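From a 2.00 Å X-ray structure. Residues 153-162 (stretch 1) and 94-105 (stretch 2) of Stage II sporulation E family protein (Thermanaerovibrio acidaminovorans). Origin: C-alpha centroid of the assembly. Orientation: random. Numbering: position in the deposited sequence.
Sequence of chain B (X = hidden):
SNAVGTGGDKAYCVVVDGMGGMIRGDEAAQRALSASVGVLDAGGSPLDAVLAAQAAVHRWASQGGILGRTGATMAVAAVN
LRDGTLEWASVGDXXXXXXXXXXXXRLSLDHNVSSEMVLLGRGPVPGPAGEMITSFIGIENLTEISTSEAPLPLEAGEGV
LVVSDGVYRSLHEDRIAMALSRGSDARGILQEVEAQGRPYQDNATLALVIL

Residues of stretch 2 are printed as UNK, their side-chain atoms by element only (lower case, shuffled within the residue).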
# COMPACT_ATOMS: atom_id res chain seq x y z
N PRO B 153 -17.56 8.32 -12.83
CA PRO B 153 -17.31 9.65 -12.24
C PRO B 153 -17.65 9.70 -10.75
O PRO B 153 -18.73 9.27 -10.37
CB PRO B 153 -18.28 10.57 -13.00
CG PRO B 153 -18.71 9.80 -14.19
CD PRO B 153 -18.65 8.35 -13.81
N LEU B 154 -16.77 10.23 -9.93
CA LEU B 154 -17.06 10.34 -8.50
C LEU B 154 -17.04 11.81 -8.11
O LEU B 154 -16.39 12.61 -8.76
CB LEU B 154 -16.02 9.60 -7.66
CG LEU B 154 -15.84 8.08 -7.79
CD1 LEU B 154 -14.83 7.60 -6.76
CD2 LEU B 154 -17.16 7.35 -7.63
N GLU B 155 -17.71 12.12 -7.01
CA GLU B 155 -17.71 13.45 -6.42
C GLU B 155 -16.98 13.31 -5.10
O GLU B 155 -16.86 12.20 -4.57
CB GLU B 155 -19.14 13.92 -6.12
CG GLU B 155 -20.06 13.95 -7.32
CD GLU B 155 -19.83 15.16 -8.21
OE1 GLU B 155 -19.10 16.09 -7.79
OE2 GLU B 155 -20.39 15.19 -9.32
N ALA B 156 -16.45 14.41 -4.59
CA ALA B 156 -15.73 14.36 -3.33
C ALA B 156 -16.58 13.67 -2.26
O ALA B 156 -17.78 13.93 -2.15
CB ALA B 156 -15.37 15.77 -2.89
N GLY B 157 -15.95 12.79 -1.48
CA GLY B 157 -16.65 12.11 -0.40
C GLY B 157 -17.19 10.75 -0.82
O GLY B 157 -17.54 9.92 0.02
N GLU B 158 -17.33 10.56 -2.13
CA GLU B 158 -17.59 9.25 -2.72
C GLU B 158 -16.31 8.42 -2.84
O GLU B 158 -15.21 8.96 -2.80
CB GLU B 158 -18.33 9.39 -4.04
CG GLU B 158 -19.70 10.02 -3.86
CD GLU B 158 -20.38 10.34 -5.17
OE1 GLU B 158 -19.73 10.20 -6.23
OE2 GLU B 158 -21.55 10.75 -5.15
N GLY B 159 -16.45 7.11 -2.96
CA GLY B 159 -15.26 6.28 -3.01
C GLY B 159 -15.52 4.84 -3.38
O GLY B 159 -16.57 4.50 -3.94
N VAL B 160 -14.53 4.00 -3.09
CA VAL B 160 -14.61 2.59 -3.43
C VAL B 160 -14.04 1.76 -2.28
O VAL B 160 -13.10 2.18 -1.59
CB VAL B 160 -13.84 2.31 -4.75
CG1 VAL B 160 -12.37 2.75 -4.62
CG2 VAL B 160 -13.95 0.83 -5.15
N LEU B 161 -14.64 0.59 -2.08
CA LEU B 161 -14.19 -0.34 -1.05
C LEU B 161 -13.96 -1.71 -1.69
O LEU B 161 -14.82 -2.20 -2.43
CB LEU B 161 -15.24 -0.44 0.06
CG LEU B 161 -15.01 -1.52 1.13
CD1 LEU B 161 -14.06 -1.01 2.16
CD2 LEU B 161 -16.32 -1.92 1.78
N VAL B 162 -12.79 -2.30 -1.43
CA VAL B 162 -12.52 -3.67 -1.84
C VAL B 162 -12.43 -4.58 -0.60
O VAL B 162 -11.92 -4.17 0.45
CB VAL B 162 -11.28 -3.78 -2.75
CG1 VAL B 162 -11.52 -3.04 -4.10
CG2 VAL B 162 -10.03 -3.22 -2.06
N UNK B 94 -13.08 -12.03 -4.12
CA UNK B 94 -12.96 -10.69 -3.54
C UNK B 94 -13.99 -9.78 -4.20
O UNK B 94 -14.41 -10.04 -5.32
c UNK B 94 -11.57 -10.13 -3.72
s UNK B 94 -10.32 -10.99 -2.78
N UNK B 95 -14.41 -8.72 -3.50
CA UNK B 95 -15.53 -7.93 -4.01
C UNK B 95 -15.22 -6.44 -4.07
O UNK B 95 -14.43 -5.93 -3.28
n UNK B 95 -18.54 -9.49 -0.99
c UNK B 95 -17.96 -10.18 -0.02
c UNK B 95 -18.54 -9.87 -2.41
c UNK B 95 -17.23 -9.64 -3.15
c UNK B 95 -16.79 -8.17 -3.16
n UNK B 95 -18.05 -9.77 1.23
n UNK B 95 -17.25 -11.28 -0.29
N UNK B 96 -15.85 -5.76 -5.02
CA UNK B 96 -15.71 -4.31 -5.16
C UNK B 96 -17.06 -3.61 -4.95
O UNK B 96 -18.05 -3.97 -5.58
c UNK B 96 -15.20 -3.94 -6.56
c UNK B 96 -13.95 -4.76 -6.91
c UNK B 96 -14.92 -2.42 -6.64
N UNK B 97 -17.08 -2.62 -4.06
CA UNK B 97 -18.27 -1.82 -3.78
C UNK B 97 -18.05 -0.33 -4.05
O UNK B 97 -17.00 0.22 -3.71
c UNK B 97 -20.88 -5.03 -1.74
c UNK B 97 -19.94 -5.98 -1.39
c UNK B 97 -20.46 -3.73 -2.03
c UNK B 97 -18.59 -5.64 -1.31
c UNK B 97 -19.12 -3.37 -1.96
c UNK B 97 -18.19 -4.34 -1.61
o UNK B 97 -20.32 -7.27 -1.09
c UNK B 97 -18.67 -1.97 -2.30
N UNK B 98 -19.05 0.32 -4.64
CA UNK B 98 -19.07 1.76 -4.75
C UNK B 98 -19.60 2.37 -3.45
O UNK B 98 -20.63 1.94 -2.94
c UNK B 98 -20.00 2.17 -5.89
c UNK B 98 -21.32 3.94 -7.11
c UNK B 98 -20.18 3.67 -6.11
c UNK B 98 -18.87 4.27 -6.61
N UNK B 99 -18.91 3.38 -2.91
CA UNK B 99 -19.48 4.11 -1.78
C UNK B 99 -20.03 5.43 -2.29
O UNK B 99 -19.28 6.34 -2.67
c UNK B 99 -18.50 6.39 0.82
c UNK B 99 -20.08 4.64 1.24
c UNK B 99 -20.61 5.38 2.30
c UNK B 99 -20.08 6.62 2.63
c UNK B 99 -18.46 4.35 -0.67
c UNK B 99 -19.02 5.14 0.49
c UNK B 99 -19.02 7.12 1.89
N UNK B 100 -21.36 5.52 -2.32
CA UNK B 100 -22.04 6.69 -2.85
C UNK B 100 -23.42 6.79 -2.21
O UNK B 100 -24.03 5.77 -1.88
c UNK B 100 -22.80 7.59 -6.51
c UNK B 100 -22.13 6.58 -4.37
c UNK B 100 -23.59 8.72 -7.18
c UNK B 100 -22.96 7.64 -5.02
n UNK B 100 -23.32 8.75 -8.65
N UNK B 101 -23.91 8.01 -2.05
CA UNK B 101 -25.22 8.23 -1.45
C UNK B 101 -25.37 7.55 -0.10
O UNK B 101 -26.45 7.07 0.25
N UNK B 102 -24.28 7.50 0.66
CA UNK B 102 -24.29 6.92 1.99
C UNK B 102 -24.41 5.40 2.02
O UNK B 102 -24.56 4.82 3.09
N UNK B 103 -24.33 4.77 0.86
CA UNK B 103 -24.47 3.31 0.75
C UNK B 103 -23.28 2.65 0.05
O UNK B 103 -22.56 3.29 -0.72
n UNK B 103 -30.15 4.58 -2.57
c UNK B 103 -29.89 3.80 -1.52
c UNK B 103 -25.74 2.95 -0.03
c UNK B 103 -28.24 2.68 -0.06
n UNK B 103 -30.89 3.32 -0.80
c UNK B 103 -27.03 3.23 0.70
n UNK B 103 -28.63 3.52 -1.19
N UNK B 104 -23.09 1.37 0.30
CA UNK B 104 -22.20 0.54 -0.49
C UNK B 104 -23.03 -0.20 -1.54
O UNK B 104 -24.07 -0.78 -1.22
c UNK B 104 -19.26 0.71 0.59
c UNK B 104 -19.94 -1.01 2.32
c UNK B 104 -21.47 -0.47 0.40
c UNK B 104 -20.43 0.08 1.37
N UNK B 105 -22.57 -0.18 -2.78
CA UNK B 105 -23.27 -0.84 -3.87
C UNK B 105 -22.30 -1.77 -4.58
O UNK B 105 -21.22 -1.35 -4.95
o UNK B 105 -24.81 0.99 -4.27
c UNK B 105 -23.80 0.21 -4.87
O HOH W 1 -20.85 9.91 -8.62

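Position 94 carries one carbon and then one sulfur and makes no contact with stretch 1, which identifies a cysteine, Cys94. At 95 three carbons lead to a nitrogen and then to a carbon bearing two more nitrogens, a guanidinium, hence Arg95. Its CA-to-CB bond points sideways and its side chain makes no contact with stretch 1, but its backbone O lies 3.3 Å from Val162 CA in a CA-H...O contact.

Position 96 has three carbons, branched at the first, with no heteroatom, packed against Val160 and Val162. This is Val96: CG1 lies 3.7 Å from Val160 CG2, and CG2 4.1 Å from Val162 CG1. Position 97 has one carbon and a six-carbon ring bearing an oxygen, and lies beside Leu161, so it is Tyr97. Its OH accepts a hydrogen bond from Arg95 NE (2.8 Å), while its backbone pairs twice with Leu161: Tyr97 N to Leu161 O at 2.8 Å and Leu161 N to Tyr97 O at 2.9 Å, both at 169°.

At 98 four carbons fork at the second and reach Leu154, the pattern of leucine. Leu98 CD1 reaches Leu154 CD2 at 3.7 Å, extending the apolar contact beyond the strand of stretch 1. Position 99 has one carbon and a six-carbon ring without oxygen, with Gly159 N at the ring edge, giving Phe99. The backbone bonds are Phe99 N to Gly159 O, 2.8 Å, and Gly159 N to Phe99 O, 2.9 Å.

Position 100 shows four carbons in a row ending in nitrogen, running beside Glu158: Lys100, extended with all four chi angles t. Its NZ is 4.4 Å from Glu158 OE2, too far for a salt bridge; instead a water accepts from Lys100 NZ (2.7 Å) and donates to Glu158 OE1 (2.7 Å) and Pro153 O (2.8 Å).

Positions 101 and 102 have no side-chain atoms. Gly101 and Gly102, both with positive phi, occupy the middle of a type I' turn. Position 103 repeats the three-carbon, guanidinium pattern; Arg103 closes that turn, is poorly ordered and stays clear of stretch 1. At 104 four carbons again fork at the second and meet Leu161: Leu104, whose CD1 lies 3.8 Å from Leu161 CD2. Position 105, one carbon and one oxygen, does not touch stretch 1 and is Ser105.

The contact is an antiparallel strand pairing, with axes 4.5 Å apart at closest approach and N-to-C directions at 150°. Four backbone hydrogen bonds fix the register at Gly159-Phe99 and Leu161-Tyr97. Alternation puts Val160, Val162, Val96 and Leu98 on one face, and Leu161, Tyr97 and Phe99 on the other. Apolar packing supplements the backbone bonds, while the water links the charged ends beyond the strand pairing; together the stretches bury 579 Å².

Stretch 2, residues 94-105: CRVYLFKGGRLS
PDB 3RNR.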